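Local coordinates for ecdysteroid-phosphate phosphatase (Bombyx mori, PDB 3C7T), which removes phosphate from inactive ecdysteroid phosphates, ecdysone 22-phosphate above all, to release active moulting hormone, and also acts as a protein tyrosine phosphatase, at residues G64-Q67 / A68-V71; Q98-L101 / D102-A106. All coordinates share one frame; numbering follows the deposited sequence.

Contact 1 (64-67 with 68-71) and contact 2 (98-101 with 102-106) lie on helices 62-77 and 91-104 of the histidine phosphatase domain, contact 2 at the C-terminal end of its helix; their centres lie 9 Å apart. The two helices pack closely, with Ala68 and side-chain-less Gly99 leaving room at this point: Ala68 CB sits 3.8 Å from Phe100 N, Gln69 CG 3.4 Å from Gly99 O, and Trp65 CZ3 3.7 Å from Gly99 N. Contact 1 is nearer to catalysis, the side chain of Gln67 being about 7 Å from that of the phosphohistidine-forming His12 and about 10 Å from the bound tungstate. In contact 2 the side chain of Phe100 is about 10 Å from that of His12.

Contact 1 of 2, residues G64-Q67 / A68-V71; sequences GWFQ and AQLV
Over one face of the Phe66 ring sits Leu70 CG, 4.2 Å from the ring centroid and 14° off the normal, a CH-pi contact displaced toward the rim; at the edge of the ring, near its plane, comes Gln69 OE1, 3.8 Å from Phe66 CD1. The Trp65 ring in turn receives Gln69 NE2 at its edge, 4.0 Å from Trp65 CE3. One amide thus meets two aromatic side chains, its plane 83° from the phenyl ring and also steeply inclined to the indole. Phe66 has CG anti to the backbone N (chi1 -174°), which brings its ring alongside the next turn, where Leu70 CD1 approaches Phe66 CE2 to 3.7 Å. Leucine suits this place because its branched end offers a C-H to the face and a methyl to the rim. Gln69, extended beyond CG, lays its aliphatic part over the backbone, with Gln69 CG 3.2 Å from Trp65 O. That oxygen accepts Gln69 N, and the bonds Ala68 N to Gly64 O, Leu70 N to Phe66 O and Val71 N to Gln67 O are of the same i to i+4 kind, as in any alpha helix. The Phe66 rings of the two subunits stack on each other, and Arg62 of the second subunit packs on Phe66 and Leu70. Phe66 and Leu70 therefore give the second subunit an apolar surface. The buried amide of Gln67, a side chain that also touches that subunit, spends its polar atoms within its own chain: OE1 accepts from Glu14 N and NE2 donates to Asn250 OD1. Both are thereby satisfied, and the first ties the helix to the segment just beyond the catalytic His12, consistent with a second-shell role.

Contact 2 of 2, residues Q98-L101 / D102-A106; sequences QGFL and DGLRA
Gln98 turns CG anti to its main-chain nitrogen (chi1 -171°) and then bends at chi2, which carries its amide one turn forward along the helix to Asp102; the aspartate has CG beside its own backbone N, which places its carboxylate beside that amide. Gln98 NE2 donates to Asp102 OD1 at 2.8 Å. The acceptor lies in the amide plane, but the donor meets OD1 from above the carboxylate, 41° out of its plane, and the two flat groups are markedly inclined to each other. Glutamine suits the site because its other end is used as well: Gln98 OE1 accepts from Asn144 N, so the amide is gripped at both atoms and its flip is fixed. Trp65 of helix 62-77 packs against both side chains. With an alanine at Asp102, Gln98 NE2 is likely to lose this acceptor and Trp65 part of its packing.

On the buried side, Phe100 and Leu104 run side by side, Phe100 CE2 lying 3.9 Å from Leu104 CD2, and both rest on Ile82. Leu101 CD2 meets Ala106 CB at 3.6 Å, an apolar touch across the helix end where a small methyl fits. Gly99 and Gly103 bring no side chain to their turns, and Gly103 N bonds Gly99 O at 3.0 Å. At the end of the helix Arg105 takes positive phi (52°), which turns the chain so that Ala106 N reaches back to Leu101 O at 3.2 Å; the companion bond from Arg105 N to Asp102 O is weak. These two bonds, with Arg105 as the C-prime residue, make a Schellman motif, which closes helix 91-104 in the beta-alpha-beta unit between strands 84-87 and 112-114.

Contact 1 of 2, residues G64-Q67 / A68-V71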
loop_
_atom_site.group_PDB
_atom_site.type_symbol
_atom_site.label_atom_id
_atom_site.label_comp_id
_atom_site.label_asym_id
_atom_site.label_seq_id
_atom_site.Cartn_x
_atom_site.Cartn_y
_atom_site.Cartn_z
ATOM N N GLY A 64 4.122 -0.423 -4.468
ATOM C CA GLY A 64 4.035 -0.157 -5.919
ATOM C C GLY A 64 3.236 -1.211 -6.669
ATOM O O GLY A 64 2.417 -0.888 -7.524
ATOM N N TRP A 65 3.481 -2.483 -6.363
ATOM C CA TRP A 65 2.619 -3.573 -6.844
ATOM C C TRP A 65 1.160 -3.365 -6.448
ATOM O O TRP A 65 0.275 -3.523 -7.278
ATOM C CB TRP A 65 3.092 -4.900 -6.278
ATOM C CG TRP A 65 4.226 -5.469 -7.028
ATOM C CD1 TRP A 65 5.553 -5.176 -6.859
ATOM C CD2 TRP A 65 4.152 -6.453 -8.065
ATOM N NE1 TRP A 65 6.318 -5.939 -7.739
ATOM C CE2 TRP A 65 5.477 -6.727 -8.478
ATOM C CE3 TRP A 65 3.085 -7.154 -8.674
ATOM C CZ2 TRP A 65 5.774 -7.662 -9.495
ATOM C CZ3 TRP A 65 3.379 -8.088 -9.678
ATOM C CH2 TRP A 65 4.715 -8.334 -10.067
ATOM N N PHE A 66 0.925 -3.008 -5.186
ATOM C CA PHE A 66 -0.449 -2.815 -4.662
ATOM C C PHE A 66 -1.182 -1.662 -5.349
ATOM O O PHE A 66 -2.354 -1.766 -5.707
ATOM C CB PHE A 66 -0.359 -2.568 -3.155
ATOM C CG PHE A 66 -1.684 -2.494 -2.471
ATOM C CD1 PHE A 66 -2.512 -3.607 -2.389
ATOM C CD2 PHE A 66 -2.096 -1.303 -1.885
ATOM C CE1 PHE A 66 -3.761 -3.523 -1.722
ATOM C CE2 PHE A 66 -3.338 -1.210 -1.210
ATOM C CZ PHE A 66 -4.169 -2.329 -1.148
ATOM N N GLN A 67 -0.475 -0.552 -5.571
ATOM C CA GLN A 67 -1.025 0.564 -6.367
ATOM C C GLN A 67 -1.473 0.127 -7.750
ATOM O O GLN A 67 -2.567 0.501 -8.197
ATOM C CB GLN A 67 0.028 1.683 -6.502
ATOM C CG GLN A 67 0.346 2.347 -5.158
ATOM C CD GLN A 67 1.558 3.310 -5.196
ATOM O OE1 GLN A 67 2.468 3.163 -6.034
ATOM N NE2 GLN A 67 1.609 4.270 -4.232
ATOM N N ALA A 68 -0.652 -0.679 -8.416
ATOM C CA ALA A 68 -1.000 -1.162 -9.782
ATOM C C ALA A 68 -2.212 -2.090 -9.702
ATOM O O ALA A 68 -3.110 -2.047 -10.540
ATOM C CB ALA A 68 0.196 -1.874 -10.389
ATOM N N GLN A 69 -2.231 -2.932 -8.678
ATOM C CA GLN A 69 -3.349 -3.851 -8.448
ATOM C C GLN A 69 -4.660 -3.115 -8.227
ATOM O O GLN A 69 -5.681 -3.516 -8.756
ATOM C CB GLN A 69 -3.059 -4.747 -7.261
ATOM C CG GLN A 69 -1.974 -5.741 -7.549
ATOM C CD GLN A 69 -1.334 -6.340 -6.299
ATOM O OE1 GLN A 69 -1.825 -6.171 -5.175
ATOM N NE2 GLN A 69 -0.233 -7.046 -6.499
ATOM N N LEU A 70 -4.620 -2.029 -7.460
ATOM C CA LEU A 70 -5.803 -1.224 -7.212
ATOM C C LEU A 70 -6.392 -0.642 -8.488
ATOM O O LEU A 70 -7.643 -0.572 -8.639
ATOM C CB LEU A 70 -5.485 -0.095 -6.239
ATOM C CG LEU A 70 -5.279 -0.562 -4.811
ATOM C CD1 LEU A 70 -4.796 0.676 -4.029
ATOM C CD2 LEU A 70 -6.568 -1.168 -4.214
ATOM N N VAL A 71 -5.514 -0.219 -9.400
ATOM C CA VAL A 71 -5.975 0.248 -10.705
ATOM C C VAL A 71 -6.653 -0.893 -11.507
ATOM O O VAL A 71 -7.778 -0.722 -12.004
ATOM C CB VAL A 71 -4.851 0.942 -11.515
ATOM C CG1 VAL A 71 -5.387 1.355 -12.930
ATOM C CG2 VAL A 71 -4.288 2.156 -10.745
#

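Contact 2 of 2, residues Q98-L101 / D102-A106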
loop_
_atom_site.group_PDB
_atom_site.type_symbol
_atom_site.label_atom_id
_atom_site.label_comp_id
_atom_site.label_asym_id
_atom_site.label_seq_id
_atom_site.Cartn_x
_atom_site.Cartn_y
_atom_site.Cartn_z
ATOM N N GLN A 98 2.149 -6.272 -14.645
ATOM C CA GLN A 98 1.703 -7.502 -14.006
ATOM C C GLN A 98 0.751 -7.235 -12.837
ATOM O O GLN A 98 -0.275 -7.895 -12.736
ATOM C CB GLN A 98 2.876 -8.370 -13.545
ATOM C CG GLN A 98 2.437 -9.764 -13.060
ATOM C CD GLN A 98 1.736 -10.545 -14.150
ATOM O OE1 GLN A 98 2.247 -10.659 -15.265
ATOM N NE2 GLN A 98 0.551 -11.078 -13.841
ATOM N N GLY A 99 1.081 -6.279 -11.955
ATOM C CA GLY A 99 0.164 -5.922 -10.859
ATOM C C GLY A 99 -1.190 -5.494 -11.404
ATOM O O GLY A 99 -2.239 -5.925 -10.915
ATOM N N PHE A 100 -1.176 -4.699 -12.471
ATOM C CA PHE A 100 -2.419 -4.247 -13.087
ATOM C C PHE A 100 -3.260 -5.466 -13.537
ATOM O O PHE A 100 -4.463 -5.591 -13.230
ATOM C CB PHE A 100 -2.096 -3.320 -14.274
ATOM C CG PHE A 100 -3.291 -2.952 -15.087
ATOM C CD1 PHE A 100 -4.170 -1.962 -14.648
ATOM C CD2 PHE A 100 -3.529 -3.570 -16.323
ATOM C CE1 PHE A 100 -5.284 -1.621 -15.390
ATOM C CE2 PHE A 100 -4.641 -3.219 -17.078
ATOM C CZ PHE A 100 -5.517 -2.239 -16.604
ATOM N N LEU A 101 -2.609 -6.370 -14.264
ATOM C CA LEU A 101 -3.279 -7.592 -14.746
ATOM C C LEU A 101 -3.757 -8.490 -13.620
ATOM O O LEU A 101 -4.797 -9.153 -13.746
ATOM C CB LEU A 101 -2.358 -8.364 -15.726
ATOM C CG LEU A 101 -2.088 -7.679 -17.063
ATOM C CD1 LEU A 101 -1.012 -8.437 -17.859
ATOM C CD2 LEU A 101 -3.351 -7.540 -17.897
ATOM N N ASP A 102 -3.014 -8.519 -12.517
ATOM C CA ASP A 102 -3.426 -9.296 -11.342
ATOM C C ASP A 102 -4.725 -8.713 -10.747
ATOM O O ASP A 102 -5.648 -9.449 -10.396
ATOM C CB ASP A 102 -2.335 -9.312 -10.270
ATOM C CG ASP A 102 -1.114 -10.156 -10.653
ATOM O OD1 ASP A 102 -1.184 -10.979 -11.585
ATOM O OD2 ASP A 102 -0.058 -9.981 -9.992
ATOM N N GLY A 103 -4.787 -7.388 -10.627
ATOM C CA GLY A 103 -5.967 -6.714 -10.069
ATOM C C GLY A 103 -7.172 -6.904 -10.978
ATOM O O GLY A 103 -8.314 -7.146 -10.508
ATOM N N LEU A 104 -6.912 -6.810 -12.278
ATOM C CA LEU A 104 -7.909 -7.012 -13.334
ATOM C C LEU A 104 -8.448 -8.451 -13.415
ATOM O O LEU A 104 -9.540 -8.684 -13.935
ATOM C CB LEU A 104 -7.308 -6.596 -14.686
ATOM C CG LEU A 104 -8.182 -6.451 -15.934
ATOM C CD1 LEU A 104 -9.345 -5.476 -15.692
ATOM C CD2 LEU A 104 -7.358 -6.022 -17.136
ATOM N N ARG A 105 -7.701 -9.403 -12.870
ATOM C CA ARG A 105 -7.961 -10.826 -13.086
ATOM C C ARG A 105 -8.077 -11.134 -14.577
ATOM O O ARG A 105 -8.951 -11.887 -15.007
ATOM C CB ARG A 105 -9.199 -11.280 -12.302
ATOM C CG ARG A 105 -8.975 -11.249 -10.814
ATOM C CD ARG A 105 -10.223 -11.636 -10.013
ATOM N NE ARG A 105 -9.974 -11.441 -8.580
ATOM C CZ ARG A 105 -10.799 -11.809 -7.597
ATOM N NH1 ARG A 105 -11.971 -12.388 -7.855
ATOM N NH2 ARG A 105 -10.459 -11.579 -6.335
ATOM N N ALA A 106 -7.169 -10.552 -15.359
ATOM C CA ALA A 106 -7.124 -10.780 -16.788
ATOM C C ALA A 106 -6.857 -12.265 -17.051
ATOM O O ALA A 106 -6.258 -12.962 -16.206
ATOM C CB ALA A 106 -6.031 -9.930 -17.414
#